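Local coordinates for Mec-8 protein (Caenorhabditis elegans, PDB 6DG0) that probably binds RNA as a nuclear splicing factor, here through its C-terminal RNA recognition motif, captured with a short DNA strand of sequence AGCACA, at residues Thr31-Leu35 and Lys82-Val86. The protein carries 2 engineered substitutions. Numbering follows the deposited sequence.
With nucleotides of chain D.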
loop_
_atom_site.group_PDB
_atom_site.type_symbol
_atom_site.label_atom_id
_atom_site.label_comp_id
_atom_site.label_asym_id
_atom_site.label_seq_id
_atom_site.Cartn_x
_atom_site.Cartn_y
_atom_site.Cartn_z
ATOM N N THR A 31 5.283 -5.363 -7.288
ATOM C CA THR A 31 6.689 -5.107 -7.571
ATOM C C THR A 31 7.487 -4.692 -6.338
ATOM O O THR A 31 8.468 -5.345 -5.985
ATOM C CB THR A 31 6.845 -4.015 -8.646
ATOM O OG1 THR A 31 5.987 -4.307 -9.757
ATOM C CG2 THR A 31 8.287 -3.943 -9.122
ATOM N N ARG A 32 7.061 -3.619 -5.677
ATOM C CA ARG A 32 7.819 -3.073 -4.552
ATOM C C ARG A 32 6.985 -2.184 -3.630
ATOM O O ARG A 32 5.964 -1.627 -4.033
ATOM C CB ARG A 32 9.037 -2.299 -5.058
ATOM C CG ARG A 32 8.728 -1.263 -6.111
ATOM C CD ARG A 32 9.954 -1.001 -6.966
ATOM N NE ARG A 32 9.701 -0.023 -8.016
ATOM C CZ ARG A 32 10.151 1.227 -7.992
ATOM N NH1 ARG A 32 9.874 2.052 -8.992
ATOM N NH2 ARG A 32 10.881 1.649 -6.968
ATOM N N LEU A 33 7.440 -2.063 -2.387
ATOM C CA LEU A 33 6.744 -1.301 -1.354
ATOM C C LEU A 33 7.688 -0.348 -0.612
ATOM O O LEU A 33 8.850 -0.674 -0.377
ATOM C CB LEU A 33 6.070 -2.268 -0.369
ATOM C CG LEU A 33 5.455 -1.770 0.941
ATOM C CD1 LEU A 33 4.269 -2.644 1.298
ATOM C CD2 LEU A 33 6.467 -1.775 2.080
ATOM N N ARG A 34 7.183 0.828 -0.252
ATOM C CA ARG A 34 7.936 1.755 0.589
ATOM C C ARG A 34 7.105 2.240 1.766
ATOM O O ARG A 34 5.977 2.714 1.595
ATOM C CB ARG A 34 8.446 2.960 -0.210
ATOM C CG ARG A 34 9.634 2.642 -1.099
ATOM C CD ARG A 34 9.589 3.359 -2.437
ATOM N NE ARG A 34 10.518 4.489 -2.474
ATOM C CZ ARG A 34 11.772 4.410 -2.914
ATOM N NH1 ARG A 34 12.251 3.248 -3.340
ATOM N NH2 ARG A 34 12.553 5.484 -2.917
ATOM N N LEU A 35 7.687 2.121 2.955
ATOM C CA LEU A 35 7.013 2.451 4.201
ATOM C C LEU A 35 7.621 3.724 4.786
ATOM O O LEU A 35 8.810 3.773 5.119
ATOM C CB LEU A 35 7.118 1.296 5.196
ATOM C CG LEU A 35 6.404 1.444 6.540
ATOM C CD1 LEU A 35 4.925 1.704 6.333
ATOM C CD2 LEU A 35 6.624 0.206 7.391
ATOM N N LYS A 82 3.754 8.381 -9.722
ATOM C CA LYS A 82 4.357 7.060 -9.774
ATOM C C LYS A 82 5.546 6.989 -8.835
ATOM O O LYS A 82 6.179 8.001 -8.543
ATOM C CB LYS A 82 4.783 6.711 -11.201
ATOM C CG LYS A 82 3.647 6.754 -12.205
ATOM C CD LYS A 82 4.085 6.206 -13.549
ATOM C CE LYS A 82 2.886 5.747 -14.357
ATOM N NZ LYS A 82 1.721 6.661 -14.193
ATOM N N MET A 83 5.853 5.783 -8.376
ATOM C CA MET A 83 7.057 5.566 -7.596
ATOM C C MET A 83 8.253 5.761 -8.515
ATOM O O MET A 83 8.259 5.264 -9.642
ATOM C CB MET A 83 7.052 4.170 -6.977
ATOM C CG MET A 83 8.189 3.886 -6.018
ATOM S SD MET A 83 8.020 2.243 -5.298
ATOM C CE MET A 83 6.450 2.413 -4.450
ATOM N N ALA A 84 9.250 6.500 -8.036
ATOM C CA ALA A 84 10.434 6.828 -8.826
ATOM C C ALA A 84 11.105 5.581 -9.389
ATOM O O ALA A 84 11.050 4.511 -8.782
ATOM C CB ALA A 84 11.421 7.626 -7.987
ATOM N N ASP A 85 11.728 5.722 -10.556
ATOM C CA ASP A 85 12.417 4.605 -11.206
ATOM C C ASP A 85 13.558 4.072 -10.335
ATOM O O ASP A 85 13.833 4.631 -9.269
ATOM C CB ASP A 85 12.936 5.021 -12.584
ATOM C CG ASP A 85 11.827 5.103 -13.624
ATOM O OD1 ASP A 85 10.675 4.738 -13.302
ATOM O OD2 ASP A 85 12.108 5.525 -14.767
ATOM N N VAL A 86 14.214 3.009 -10.811
ATOM C CA VAL A 86 15.125 2.166 -10.019
ATOM C C VAL A 86 14.356 1.338 -8.996
ATOM O O VAL A 86 13.528 0.499 -9.357
ATOM C CB VAL A 86 16.212 2.973 -9.277
ATOM C CG1 VAL A 86 17.183 2.029 -8.565
ATOM C CG2 VAL A 86 16.926 3.907 -10.232
ATOM P P DC D 5 11.141 11.710 1.193
ATOM O OP1 DC D 5 11.940 11.563 2.430
ATOM O OP2 DC D 5 10.893 13.058 0.635
ATOM O "O5'" DC D 5 11.804 10.820 0.040
ATOM C "C5'" DC D 5 12.108 9.456 0.294
ATOM C "C4'" DC D 5 12.327 8.692 -1.002
ATOM O "O4'" DC D 5 11.088 8.627 -1.741
ATOM C "C3'" DC D 5 13.356 9.293 -1.969
ATOM O "O3'" DC D 5 14.483 8.424 -2.060
ATOM C "C2'" DC D 5 12.616 9.405 -3.313
ATOM C "C1'" DC D 5 11.398 8.519 -3.101
ATOM N N1 DC D 5 10.210 8.918 -3.906
ATOM C C2 DC D 5 9.618 7.982 -4.757
ATOM O O2 DC D 5 10.089 6.840 -4.812
ATOM N N3 DC D 5 8.538 8.348 -5.490
ATOM C C4 DC D 5 8.062 9.589 -5.399
ATOM N N4 DC D 5 6.996 9.904 -6.142
ATOM C C5 DC D 5 8.655 10.562 -4.541
ATOM C C6 DC D 5 9.720 10.188 -3.820
ATOM P P DA D 4 4.712 13.755 0.325
ATOM O OP1 DA D 4 4.431 14.630 1.485
ATOM O OP2 DA D 4 4.814 14.340 -1.031
ATOM O "O5'" DA D 4 6.061 12.938 0.594
ATOM C "C5'" DA D 4 6.189 12.114 1.748
ATOM C "C4'" DA D 4 7.281 11.074 1.544
ATOM O "O4'" DA D 4 6.772 10.000 0.711
ATOM C "C3'" DA D 4 8.539 11.594 0.849
ATOM O "O3'" DA D 4 9.706 11.017 1.424
ATOM C "C2'" DA D 4 8.348 11.153 -0.600
ATOM C "C1'" DA D 4 7.577 9.849 -0.440
ATOM N N9 DA D 4 6.699 9.564 -1.571
ATOM C C8 DA D 4 5.743 10.390 -2.095
ATOM N N7 DA D 4 5.103 9.878 -3.118
ATOM C C5 DA D 4 5.678 8.628 -3.280
ATOM C C6 DA D 4 5.441 7.587 -4.199
ATOM N N6 DA D 4 4.517 7.653 -5.165
ATOM N N1 DA D 4 6.191 6.472 -4.088
ATOM C C2 DA D 4 7.114 6.408 -3.120
ATOM N N3 DA D 4 7.428 7.319 -2.200
ATOM C C4 DA D 4 6.667 8.417 -2.337
#
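The guanidinium of R32 is sandwiched between a sulfur and a carbonyl oxygen. M83 SD lies over one face, 3.4 Å from R32 NH2 and not centred. V86 O sits over the centre of the opposite face, 3.7 Å from R32 CZ. At the edge, R32 NH1 gives a nearly straight hydrogen bond (170°) to A84 O at 2.7 Å. The oxygen lies in the guanidinium plane, but the donor stands above the carbonyl plane of A84. R32 NH2 adds a weak bond to the same oxygen. R32 NE turns to E47 on strand 42-48, in a salt bridge. With chi1 at 51°, the extended R32 chain runs alongside M83, the two side chains pointing opposite ways, and carries the guanidinium to the tail. With alanine at this position, A84 O is likely to lose its arginine donor, E47 its salt-bridge partner and M83 SD its contact with the guanidinium.

R34 CD touches the same sulfur at 3.4 Å. The R34 chain is bent at chi2 and chi3, and DC5 O2 of chain D lies over a face of its guanidinium, 3.3 Å from R34 NE. The cytosine is also read by backbone: DC5 N4 of chain D gives a hydrogen bond to K82 O at 3.2 Å, and A84 N gives a weak one to DC5 O2. M83 CA packs against N1 of DA4 of chain D.

M83 N bonds to T5 OG1 on strand 4-11, and M83 packs on F45, so the C-terminal tail lies against the RRM sheet. R32 ties it to edge strand 30-37, consistent with holding its backbone groups in place for the cytosine.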